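Local coordinates for uncharacterized protein (Bacteroides fragilis, PDB 4FR9) that is of unknown function but has a fold like that of beta-lactamase inhibitor proteins and belongs to the PepSY-like group of families, at residues W89-V95 against F107-Q113; A76-F81 against L119-G125. All blocks are in the same frame, centred on the assembly; numbering follows the deposited sequence.

Contact 1 of 2, residues W89-V95 against F107-Q113; sequences WVVDDVV and FVVTVEQ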
# COMPACT_ATOMS: atom_id res chain seq x y z
N TRP A 89 -20.21 6.61 -4.40
CA TRP A 89 -19.99 5.19 -4.31
C TRP A 89 -19.65 4.77 -2.89
O TRP A 89 -19.13 5.56 -2.10
CB TRP A 89 -18.88 4.75 -5.27
CG TRP A 89 -19.18 4.83 -6.75
CD1 TRP A 89 -19.94 5.76 -7.41
CD2 TRP A 89 -18.65 3.96 -7.76
NE1 TRP A 89 -19.94 5.50 -8.76
CE2 TRP A 89 -19.18 4.38 -8.99
CE3 TRP A 89 -17.84 2.81 -7.72
CZ2 TRP A 89 -18.89 3.72 -10.19
CZ3 TRP A 89 -17.56 2.15 -8.92
CH2 TRP A 89 -18.08 2.62 -10.13
N VAL A 90 -19.91 3.52 -2.55
CA VAL A 90 -19.52 2.99 -1.28
C VAL A 90 -17.98 2.84 -1.23
O VAL A 90 -17.39 2.26 -2.12
CB VAL A 90 -20.19 1.62 -1.01
CG1 VAL A 90 -19.62 0.96 0.24
CG2 VAL A 90 -21.71 1.79 -0.89
N VAL A 91 -17.39 3.31 -0.15
CA VAL A 91 -15.95 3.16 0.06
C VAL A 91 -15.69 1.86 0.82
O VAL A 91 -16.18 1.65 1.96
CB VAL A 91 -15.34 4.36 0.82
CG1 VAL A 91 -13.84 4.13 1.08
CG2 VAL A 91 -15.58 5.68 0.06
N ASP A 92 -14.90 1.00 0.19
CA ASP A 92 -14.50 -0.27 0.76
C ASP A 92 -13.17 -0.25 1.50
O ASP A 92 -12.99 -1.00 2.45
CB ASP A 92 -14.39 -1.35 -0.31
CG ASP A 92 -15.73 -1.80 -0.85
OD1 ASP A 92 -16.78 -1.55 -0.21
OD2 ASP A 92 -15.71 -2.42 -1.93
N ASP A 93 -12.21 0.54 1.03
CA ASP A 93 -10.93 0.63 1.71
C ASP A 93 -10.20 1.88 1.25
O ASP A 93 -10.52 2.48 0.23
CB ASP A 93 -10.04 -0.59 1.51
CG ASP A 93 -8.99 -0.75 2.61
OD1 ASP A 93 -9.00 0.03 3.60
OD2 ASP A 93 -8.15 -1.68 2.50
N VAL A 94 -9.24 2.27 2.08
CA VAL A 94 -8.39 3.43 1.84
C VAL A 94 -6.99 3.08 2.28
O VAL A 94 -6.81 2.68 3.43
CB VAL A 94 -8.89 4.67 2.60
CG1 VAL A 94 -8.05 5.86 2.22
CG2 VAL A 94 -10.38 4.94 2.33
N VAL A 95 -6.01 3.21 1.39
CA VAL A 95 -4.62 2.91 1.72
C VAL A 95 -3.71 3.96 1.12
O VAL A 95 -4.10 4.70 0.21
CB VAL A 95 -4.18 1.48 1.28
CG1 VAL A 95 -5.12 0.40 1.84
CG2 VAL A 95 -4.09 1.37 -0.22
N PHE A 107 -2.44 7.64 -3.01
CA PHE A 107 -3.54 7.32 -2.10
C PHE A 107 -4.58 6.55 -2.90
O PHE A 107 -5.03 7.02 -3.94
CB PHE A 107 -4.15 8.59 -1.54
CG PHE A 107 -3.23 9.32 -0.64
CD1 PHE A 107 -3.18 8.99 0.72
CD2 PHE A 107 -2.38 10.28 -1.11
CE1 PHE A 107 -2.30 9.62 1.56
CE2 PHE A 107 -1.48 10.92 -0.25
CZ PHE A 107 -1.46 10.58 1.08
N VAL A 108 -4.98 5.37 -2.41
CA VAL A 108 -5.86 4.50 -3.14
C VAL A 108 -7.16 4.36 -2.38
O VAL A 108 -7.18 3.87 -1.25
CB VAL A 108 -5.25 3.12 -3.42
CG1 VAL A 108 -6.16 2.34 -4.32
CG2 VAL A 108 -3.85 3.25 -4.04
N VAL A 109 -8.23 4.79 -3.01
CA VAL A 109 -9.58 4.67 -2.47
C VAL A 109 -10.30 3.60 -3.28
O VAL A 109 -10.44 3.75 -4.50
CB VAL A 109 -10.35 6.01 -2.52
CG1 VAL A 109 -11.76 5.85 -1.88
CG2 VAL A 109 -9.59 7.09 -1.83
N THR A 110 -10.72 2.51 -2.63
CA THR A 110 -11.47 1.45 -3.29
C THR A 110 -12.94 1.72 -3.10
O THR A 110 -13.40 1.85 -1.97
CB THR A 110 -11.14 0.07 -2.71
OG1 THR A 110 -9.73 -0.12 -2.71
CG2 THR A 110 -11.87 -1.01 -3.46
N VAL A 111 -13.67 1.84 -4.21
CA VAL A 111 -15.08 2.16 -4.22
C VAL A 111 -15.85 1.08 -4.98
O VAL A 111 -15.32 0.42 -5.86
CB VAL A 111 -15.37 3.54 -4.84
CG1 VAL A 111 -14.98 4.66 -3.91
CG2 VAL A 111 -14.75 3.69 -6.20
N GLU A 112 -17.12 0.94 -4.62
CA GLU A 112 -17.95 -0.05 -5.30
C GLU A 112 -19.35 0.48 -5.60
O GLU A 112 -19.94 1.24 -4.83
CB GLU A 112 -18.01 -1.35 -4.51
CG GLU A 112 -18.81 -1.24 -3.21
CD GLU A 112 -18.79 -2.50 -2.34
OE1 GLU A 112 -18.11 -3.48 -2.70
OE2 GLU A 112 -19.46 -2.49 -1.27
N GLN A 113 -19.84 0.10 -6.77
CA GLN A 113 -21.20 0.36 -7.21
C GLN A 113 -21.45 -0.70 -8.29
O GLN A 113 -21.41 -0.41 -9.48
CB GLN A 113 -21.36 1.79 -7.75
CG GLN A 113 -22.81 2.19 -8.05
CD GLN A 113 -22.92 3.58 -8.62
OE1 GLN A 113 -23.19 4.53 -7.88
NE2 GLN A 113 -22.68 3.73 -9.92
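Start at the open end of this antiparallel pair, where Trp89, with chi1 near -69° (m), reaches across to the partner strand. Gln113 CB sits 3.5 Å from the centroid of the Trp89 six-membered ring, a CH-pi contact over the face, while Trp89 CE3 meets Val111 CG2 at 3.6 Å, the valine being in its m rotamer. Val91 and Val94 share one face with Val109 and Val111; Val91 CG1 touches Val109 CG1 at 4.0 Å, and Phe81 of helix 75-83 covers part of this row. Val90, Asp93, Thr110, Glu112, Val95 and Val108 turn to the other face. There Glu112, chi1 p, brings its carboxylate to that of Asp92: Asp92 OD2 and Glu112 OE1 lie just 2.7 Å apart, unusually close for two acid groups. Thr110 OG1 is hydrogen-bonded to Asp118 OD1 on the adjacent strand. Val95 CG2 packs on Val108 CB at 3.8 Å. The backbone ladder slips by one residue in the middle: Asp92 N donates to Thr110 O at 2.8 Å, and Asp93 N reaches the same Thr110 O weakly at 3.5 Å. With Asp92 and Asp93 both opposite Thr110, this is a classic beta bulge within the hairpin of strands 90-98 and 105-112, in the PepSY-like sheet.

Contact 2 of 2, residues A76-F81 against L119-G125; sequences AVLTAF and LYFSEGG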
# COMPACT_ATOMS: atom_id res chain seq x y z
N ALA A 76 -6.15 17.82 0.11
CA ALA A 76 -6.30 17.89 -1.34
C ALA A 76 -6.89 16.61 -1.91
O ALA A 76 -7.57 16.63 -2.95
CB ALA A 76 -4.94 18.18 -2.02
N VAL A 77 -6.57 15.48 -1.29
CA VAL A 77 -7.02 14.17 -1.78
C VAL A 77 -8.47 13.94 -1.39
O VAL A 77 -9.27 13.48 -2.20
CB VAL A 77 -6.11 13.05 -1.30
CG1 VAL A 77 -6.59 11.70 -1.83
CG2 VAL A 77 -4.68 13.30 -1.77
N LEU A 78 -8.83 14.25 -0.14
CA LEU A 78 -10.24 14.14 0.26
C LEU A 78 -11.11 15.01 -0.64
O LEU A 78 -12.16 14.57 -1.10
CB LEU A 78 -10.39 14.53 1.73
CG LEU A 78 -11.86 14.50 2.23
CD1 LEU A 78 -12.46 13.13 2.13
CD2 LEU A 78 -11.90 15.09 3.67
N THR A 79 -10.67 16.24 -0.89
CA THR A 79 -11.41 17.15 -1.75
C THR A 79 -11.57 16.55 -3.15
O THR A 79 -12.68 16.53 -3.68
CB THR A 79 -10.73 18.53 -1.83
OG1 THR A 79 -10.74 19.15 -0.54
CG2 THR A 79 -11.39 19.45 -2.85
N ALA A 80 -10.49 16.04 -3.70
CA ALA A 80 -10.55 15.45 -5.04
C ALA A 80 -11.53 14.29 -5.09
O ALA A 80 -12.30 14.12 -6.03
CB ALA A 80 -9.17 15.01 -5.49
N PHE A 81 -11.52 13.43 -4.07
CA PHE A 81 -12.44 12.30 -4.06
C PHE A 81 -13.87 12.80 -4.01
O PHE A 81 -14.74 12.33 -4.75
CB PHE A 81 -12.16 11.37 -2.88
CG PHE A 81 -13.19 10.28 -2.76
CD1 PHE A 81 -13.28 9.29 -3.74
CD2 PHE A 81 -14.16 10.31 -1.79
CE1 PHE A 81 -14.27 8.37 -3.72
CE2 PHE A 81 -15.13 9.37 -1.75
CZ PHE A 81 -15.22 8.41 -2.72
N LEU A 119 -9.19 3.82 -7.05
CA LEU A 119 -8.89 5.17 -7.48
C LEU A 119 -7.57 5.56 -6.86
O LEU A 119 -7.42 5.59 -5.65
CB LEU A 119 -9.97 6.13 -7.00
CG LEU A 119 -11.40 5.82 -7.38
CD1 LEU A 119 -12.36 6.78 -6.69
CD2 LEU A 119 -11.56 5.85 -8.90
N TYR A 120 -6.58 5.86 -7.72
CA TYR A 120 -5.24 6.23 -7.29
C TYR A 120 -5.09 7.73 -7.43
O TYR A 120 -5.18 8.25 -8.55
CB TYR A 120 -4.15 5.57 -8.13
CG TYR A 120 -4.00 4.07 -8.01
CD1 TYR A 120 -4.99 3.22 -8.41
CD2 TYR A 120 -2.83 3.52 -7.50
CE1 TYR A 120 -4.84 1.82 -8.32
CE2 TYR A 120 -2.66 2.14 -7.39
CZ TYR A 120 -3.67 1.31 -7.77
OH TYR A 120 -3.49 -0.06 -7.67
N PHE A 121 -4.83 8.41 -6.32
CA PHE A 121 -4.64 9.86 -6.30
C PHE A 121 -3.22 10.23 -5.93
O PHE A 121 -2.62 9.64 -5.05
CB PHE A 121 -5.57 10.51 -5.28
CG PHE A 121 -7.02 10.42 -5.60
CD1 PHE A 121 -7.63 11.37 -6.40
CD2 PHE A 121 -7.79 9.40 -5.06
CE1 PHE A 121 -8.98 11.30 -6.69
CE2 PHE A 121 -9.15 9.34 -5.33
CZ PHE A 121 -9.75 10.28 -6.14
N SER A 122 -2.72 11.28 -6.58
CA SER A 122 -1.49 11.91 -6.16
C SER A 122 -1.72 12.68 -4.87
O SER A 122 -2.85 13.00 -4.49
CB SER A 122 -0.99 12.86 -7.24
OG SER A 122 -1.88 13.96 -7.33
N GLU A 123 -0.62 13.07 -4.22
CA GLU A 123 -0.65 13.89 -2.99
C GLU A 123 -1.40 15.18 -3.19
O GLU A 123 -2.04 15.70 -2.28
CB GLU A 123 0.78 14.26 -2.58
CG GLU A 123 1.57 13.13 -2.02
CD GLU A 123 2.79 13.65 -1.27
OE1 GLU A 123 3.34 14.67 -1.73
OE2 GLU A 123 3.14 13.05 -0.23
N GLY A 124 -1.28 15.74 -4.40
CA GLY A 124 -1.96 16.97 -4.71
C GLY A 124 -3.40 16.85 -5.15
O GLY A 124 -4.01 17.84 -5.53
N GLY A 125 -3.94 15.64 -5.15
CA GLY A 125 -5.32 15.42 -5.46
C GLY A 125 -5.61 15.14 -6.91
O GLY A 125 -6.76 15.18 -7.32
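The helical segment 76-81 packs across strand 119-121 at an angle of 141° between N-to-C directions, with the axes 10.1 Å apart at their closest. Beyond the strand the chain folds into a type I turn from Ser122 to Gly125, closed by Gly125 N to Ser122 O at 2.9 Å, and this turn comes right up to the helix: Val77 CA and Gly125 CA are 4.2 Å apart. Gly125 has phi/psi of 91/17°, and a CB here would clash with Ala76 O; glycine instead lets Gly125 CA approach Ala76 O to 3.6 Å in a CA-H...O contact. No conventional hydrogen bond joins the two segments.

The side chains fill the wedge between helix and sheet. Phe121, chi1 m, points toward the helix, with Val77 CG1 3.8 Å from Phe121 CB, Ala80 CB 3.9 Å from Phe121 CE1, and Phe81 CB 4.2 Å from Phe121 CZ. Deeper in, Phe81 CE1 meets Leu119 CD1 at 3.9 Å, the leucine lying at the edge of the ring. At the turn, Ala80, with only a methyl group, sets its CB 3.0 Å from Gly125 O; Val77 CG2 packs 3.3 Å from Ser122 O. Tyr120 points from the sheet's other face and packs there on Val108. The result is an alpha+beta arrangement, a helix on one face of an antiparallel sheet, in this BLIP-like, PepSY-like domain.

Both contacts reach the same sheet, their centres 12 Å apart. Strands 105-112 and 118-121 are neighbours in it, and the join is direct: Phe107 O lies 2.8 Å from Phe121 N, and Val109 O 2.8 Å from Leu119 N, both probable hydrogen bonds. On the face away from the helix, Val108 CG2 packs against Tyr120 CD2 at 3.6 Å. On the helix side, Phe81 from contact 2 touches Val91, Val109 and Val111 of contact 1, so one side chain bridges strands 90-98 and 105-112. In sequence, helix 75-83 leads into strand 90-98, placing the whole hairpin between the two segments of contact 2.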